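Local coordinates for receptor-type adenylate cyclase gresag 4.3 (Trypanosoma brucei, PDB 1FX4), which catalyses the cyclisation of ATP to 3',5'-cyclic AMP and diphosphate with magnesium, this chain being the class III catalytic domain of a membrane receptor-type enzyme, at residues A[3-8]-A[152-157]; A[80-85]-A[134-139]. All coordinates share one frame; numbering follows the deposited sequence.

Interaction 1: residues A[3-8]-A[152-157]; sequences DSAPKE and KGYDYY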
# COMPACT_ATOMS: atom_id res chain seq x y z
N ASP A 3 -11.16 19.82 -6.87
CA ASP A 3 -12.55 20.29 -6.84
C ASP A 3 -13.57 19.19 -6.55
O ASP A 3 -14.62 19.46 -5.96
CB ASP A 3 -12.92 21.04 -8.13
CG ASP A 3 -14.37 21.54 -8.12
OD1 ASP A 3 -14.85 22.05 -7.08
OD2 ASP A 3 -15.05 21.43 -9.17
N SER A 4 -13.28 17.96 -6.96
CA SER A 4 -14.20 16.86 -6.72
C SER A 4 -14.03 16.22 -5.34
O SER A 4 -14.82 15.35 -4.97
CB SER A 4 -14.08 15.82 -7.83
OG SER A 4 -12.79 15.26 -7.86
N ALA A 5 -13.04 16.67 -4.58
CA ALA A 5 -12.81 16.12 -3.25
C ALA A 5 -13.77 16.65 -2.20
O ALA A 5 -13.96 17.86 -2.09
CB ALA A 5 -11.38 16.39 -2.81
N PRO A 6 -14.44 15.75 -1.45
CA PRO A 6 -15.37 16.19 -0.40
C PRO A 6 -14.51 16.98 0.61
O PRO A 6 -13.48 16.48 1.07
CB PRO A 6 -15.86 14.87 0.19
CG PRO A 6 -15.85 13.96 -1.01
CD PRO A 6 -14.53 14.30 -1.67
N LYS A 7 -14.91 18.21 0.92
CA LYS A 7 -14.13 19.08 1.80
C LYS A 7 -14.80 19.55 3.07
O LYS A 7 -14.18 20.26 3.87
CB LYS A 7 -13.69 20.32 1.03
CG LYS A 7 -13.03 20.03 -0.29
CD LYS A 7 -12.72 21.31 -1.04
CE LYS A 7 -12.14 20.99 -2.40
NZ LYS A 7 -13.10 20.21 -3.20
N GLU A 8 -16.06 19.19 3.27
CA GLU A 8 -16.78 19.64 4.46
C GLU A 8 -16.93 18.61 5.55
O GLU A 8 -17.55 17.56 5.33
CB GLU A 8 -18.16 20.16 4.05
CG GLU A 8 -18.12 21.34 3.11
CD GLU A 8 -19.50 21.85 2.75
OE1 GLU A 8 -20.51 21.19 3.12
OE2 GLU A 8 -19.59 22.92 2.09
N LYS A 152 -1.49 19.27 -1.89
CA LYS A 152 -2.76 19.95 -2.11
C LYS A 152 -3.88 18.91 -2.12
O LYS A 152 -5.01 19.20 -2.49
CB LYS A 152 -2.75 20.75 -3.42
N GLY A 153 -3.57 17.70 -1.64
CA GLY A 153 -4.56 16.64 -1.62
C GLY A 153 -5.39 16.50 -0.35
O GLY A 153 -5.09 17.09 0.68
N TYR A 154 -6.48 15.75 -0.46
CA TYR A 154 -7.36 15.51 0.68
C TYR A 154 -7.35 14.03 1.01
O TYR A 154 -7.26 13.20 0.11
CB TYR A 154 -8.79 15.93 0.36
CG TYR A 154 -9.03 17.42 0.40
CD1 TYR A 154 -8.75 18.22 -0.71
CD2 TYR A 154 -9.54 18.03 1.54
CE1 TYR A 154 -8.98 19.59 -0.67
CE2 TYR A 154 -9.77 19.40 1.59
CZ TYR A 154 -9.48 20.17 0.49
OH TYR A 154 -9.70 21.52 0.54
N ASP A 155 -7.40 13.71 2.30
CA ASP A 155 -7.45 12.33 2.74
C ASP A 155 -8.60 12.21 3.74
O ASP A 155 -9.10 13.21 4.27
CB ASP A 155 -6.14 11.87 3.37
CG ASP A 155 -5.94 10.35 3.28
OD1 ASP A 155 -4.78 9.91 3.40
OD2 ASP A 155 -6.92 9.59 3.08
N TYR A 156 -9.02 10.98 3.98
CA TYR A 156 -10.15 10.70 4.85
C TYR A 156 -9.80 9.61 5.84
O TYR A 156 -9.45 8.50 5.45
CB TYR A 156 -11.35 10.32 3.98
CG TYR A 156 -11.61 11.35 2.91
CD1 TYR A 156 -10.91 11.33 1.71
CD2 TYR A 156 -12.46 12.42 3.15
CE1 TYR A 156 -11.04 12.35 0.77
CE2 TYR A 156 -12.61 13.45 2.22
CZ TYR A 156 -11.89 13.41 1.03
OH TYR A 156 -11.97 14.44 0.13
N TYR A 157 -9.89 9.94 7.12
CA TYR A 157 -9.57 9.02 8.20
C TYR A 157 -10.77 8.84 9.12
O TYR A 157 -11.76 9.56 9.02
CB TYR A 157 -8.39 9.57 9.01
CG TYR A 157 -7.10 9.58 8.25
CD1 TYR A 157 -6.73 10.68 7.46
CD2 TYR A 157 -6.24 8.48 8.29
CE1 TYR A 157 -5.54 10.68 6.73
CE2 TYR A 157 -5.05 8.47 7.56
CZ TYR A 157 -4.70 9.57 6.79
OH TYR A 157 -3.53 9.56 6.07
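Two tyrosines of the short strand 154-157, Tyr154 and Tyr156, reach out to the irregular N-terminal segment at Ala5, Pro6 and Lys7. Both have CG anti to the carbonyl carbon and beside the backbone N, and they sit two residues apart on the strand, so their side chains leave it on the same side.

Lys7 crosses the Tyr154 ring at about a right angle. Its CG lies over one face, 4.0 Å from the centroid of the Tyr154 ring and 27° off the normal, a CH-pi contact. The next methylene follows the phenol tip, with Lys7 CD 3.4 Å from Tyr154 OH. The lysine runs straight until chi4 (61°), where it bends and turns its ammonium back on its own chain: Lys7 NZ gives a 2.7 Å bond to Ala5 O, in the carbonyl plane and on a lone pair, and a weak one to Asp3 O. Asn2 O takes a further bond from it. Ala5 meets the same tyrosine obliquely, its CB 3.8 Å from Tyr154 CD1.

Tyr156 comes in tip first, across the proline. Its OH donates to Pro6 O over 2.7 Å, on a lone pair in the carbonyl plane (C=O...O angle 130°), and that oxygen lies at the edge of the ring, in its plane. The tip also presses on the proline ring, Pro6 CD being 3.1 Å from Tyr156 OH. Val57, Met65 and Ala67 of the main sheet pack on Tyr156, while Tyr147 meets the ring of Tyr154.

The chemistry is thus divided: Tyr156 pins the N-terminal segment through a buried phenol-to-carbonyl bond, whereas Tyr154 holds it by the aliphatic part of a lysine whose ammonium bonds to backbone carbonyls close by in the sequence, which probably goes some way to offsetting the cost of its charge.

Interaction 2: residues A[80-85]-A[134-139]; sequences ELQLCF and VRVGIH. Unlike the reference sequence in segment 80-85: Cys84 (reference Arg).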
# COMPACT_ATOMS: atom_id res chain seq x y z
N GLU A 80 -20.11 0.59 -13.28
CA GLU A 80 -19.46 0.74 -14.57
C GLU A 80 -18.07 0.12 -14.54
O GLU A 80 -17.59 -0.39 -15.55
CB GLU A 80 -19.38 2.21 -14.98
CG GLU A 80 -19.30 2.40 -16.48
CD GLU A 80 -20.45 1.71 -17.23
OE1 GLU A 80 -20.19 1.18 -18.33
OE2 GLU A 80 -21.59 1.68 -16.70
N LEU A 81 -17.44 0.13 -13.37
CA LEU A 81 -16.12 -0.48 -13.25
C LEU A 81 -16.24 -1.96 -13.62
O LEU A 81 -15.53 -2.43 -14.49
CB LEU A 81 -15.58 -0.31 -11.83
CG LEU A 81 -14.13 -0.76 -11.56
CD1 LEU A 81 -13.66 -0.14 -10.26
CD2 LEU A 81 -14.01 -2.27 -11.49
N GLN A 82 -17.15 -2.69 -12.98
CA GLN A 82 -17.30 -4.12 -13.27
C GLN A 82 -17.63 -4.39 -14.75
O GLN A 82 -17.03 -5.29 -15.38
CB GLN A 82 -18.37 -4.74 -12.38
CG GLN A 82 -18.04 -4.64 -10.89
CD GLN A 82 -16.79 -5.42 -10.54
OE1 GLN A 82 -16.36 -6.29 -11.30
NE2 GLN A 82 -16.21 -5.13 -9.38
N LEU A 83 -18.52 -3.57 -15.31
CA LEU A 83 -18.90 -3.73 -16.71
C LEU A 83 -17.76 -3.41 -17.68
O LEU A 83 -17.56 -4.14 -18.66
CB LEU A 83 -20.13 -2.87 -17.02
CG LEU A 83 -21.41 -3.37 -16.34
CD1 LEU A 83 -22.49 -2.31 -16.36
CD2 LEU A 83 -21.88 -4.67 -17.02
N CYS A 84 -17.02 -2.34 -17.41
CA CYS A 84 -15.90 -1.94 -18.26
C CYS A 84 -14.83 -3.02 -18.28
O CYS A 84 -14.36 -3.43 -19.33
CB CYS A 84 -15.30 -0.62 -17.78
SG CYS A 84 -16.36 0.85 -18.17
N PHE A 85 -14.47 -3.51 -17.10
CA PHE A 85 -13.46 -4.56 -17.00
C PHE A 85 -13.91 -5.85 -17.69
O PHE A 85 -13.11 -6.55 -18.31
CB PHE A 85 -13.14 -4.84 -15.52
CG PHE A 85 -12.11 -3.91 -14.95
CD1 PHE A 85 -12.36 -2.55 -14.81
CD2 PHE A 85 -10.88 -4.40 -14.53
CE1 PHE A 85 -11.40 -1.69 -14.28
CE2 PHE A 85 -9.91 -3.55 -13.99
CZ PHE A 85 -10.17 -2.19 -13.86
N VAL A 134 -11.86 -7.20 -9.94
CA VAL A 134 -11.75 -6.15 -8.93
C VAL A 134 -12.82 -6.27 -7.86
O VAL A 134 -13.99 -6.40 -8.17
CB VAL A 134 -11.83 -4.74 -9.61
CG1 VAL A 134 -11.64 -3.63 -8.59
CG2 VAL A 134 -10.76 -4.63 -10.69
N ARG A 135 -12.41 -6.28 -6.60
CA ARG A 135 -13.36 -6.32 -5.50
C ARG A 135 -13.59 -4.87 -5.13
O ARG A 135 -12.66 -4.05 -5.16
CB ARG A 135 -12.83 -7.12 -4.31
CG ARG A 135 -11.67 -6.51 -3.61
CD ARG A 135 -11.32 -7.32 -2.34
NE ARG A 135 -10.67 -8.57 -2.67
CZ ARG A 135 -9.39 -8.82 -2.43
NH1 ARG A 135 -8.61 -7.92 -1.84
NH2 ARG A 135 -8.88 -9.99 -2.78
N VAL A 136 -14.83 -4.54 -4.79
CA VAL A 136 -15.18 -3.17 -4.47
C VAL A 136 -16.05 -3.10 -3.23
O VAL A 136 -17.00 -3.87 -3.08
CB VAL A 136 -15.95 -2.51 -5.65
CG1 VAL A 136 -16.31 -1.06 -5.32
CG2 VAL A 136 -15.12 -2.59 -6.94
N GLY A 137 -15.71 -2.17 -2.35
CA GLY A 137 -16.48 -1.97 -1.14
C GLY A 137 -16.85 -0.51 -1.11
O GLY A 137 -16.02 0.34 -1.43
N ILE A 138 -18.08 -0.21 -0.70
CA ILE A 138 -18.58 1.16 -0.66
C ILE A 138 -19.26 1.45 0.68
O ILE A 138 -20.07 0.65 1.15
CB ILE A 138 -19.63 1.41 -1.76
CG1 ILE A 138 -19.07 1.04 -3.15
CG2 ILE A 138 -20.13 2.86 -1.73
CD1 ILE A 138 -20.14 1.06 -4.26
N HIS A 139 -18.94 2.60 1.26
CA HIS A 139 -19.55 3.00 2.53
C HIS A 139 -19.71 4.50 2.56
O HIS A 139 -18.88 5.22 1.99
CB HIS A 139 -18.71 2.56 3.73
CG HIS A 139 -19.32 2.93 5.04
ND1 HIS A 139 -18.65 3.67 6.00
CD2 HIS A 139 -20.55 2.69 5.54
CE1 HIS A 139 -19.45 3.88 7.03
NE2 HIS A 139 -20.61 3.29 6.78
O HOH W 1 -13.81 -6.86 -11.86
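Val134 is the centre of the apolar patch, its two methyls divided between two residues one helical turn apart. Its CG2, beside the backbone N, meets the Phe85 ring obliquely, 3.6 Å from Phe85 CE2. Leu81, with CG anti to its backbone N, sends CD2 to within 3.8 Å of Val134 CB and also reaches Val134 CG1; the two side chains cross at about a right angle. Leu48 of helix 34-51 packs on Leu81, and Leu44 of the same helix on Phe85.

Outward, Gln82 bends at chi2 (-64°) and slides past Val136 in the opposite direction, its NE2 3.7 Å from Val136 CG2. Gln82 NE2 also donates to Val134 O at 2.8 Å, nearly straight at 166°. The acceptor lies in the amide plane of Gln82, but the donor stands above the carbonyl plane, 32° out. At the other end of the amide, a water accepts from Val134 N and donates to Gln82 OE1 over 2.7 Å, so one carboxamide serves the carbonyl of Val134 directly and its N-H through the water; Arg222 also donates to OE1.

Helix 71-87 thus lies antiparallel on strand 134-141, their local axes 9.8 Å apart, a helix-on-sheet layer of the class III cyclase catalytic domain. The layer lies close to the metal site, with the Val134 side chain about 6 Å from that of the magnesium ligand Asp19.

How the interactions relate
From the N terminus, the chain leaves segment 3-8, enters the central sheet at strand 13-20 and continues through helix 34-51 and the hairpin of strands 55-60 and 63-68 to helix 71-87. Interaction 2 closes the first loop, returning after 48 residues, about half of them helical and none in a strand, to strand 134-141 beside 13-20. The chain then makes the small sheet 144-147/154-157, whose second strand meets segment 3-8 and closes interaction 1. Interaction 2 is therefore nested inside the loop of interaction 1. Their centres are about 21 Å apart and they do not touch: one fixes a helix on the central sheet, the other joins the N-terminal segment to the small sheet.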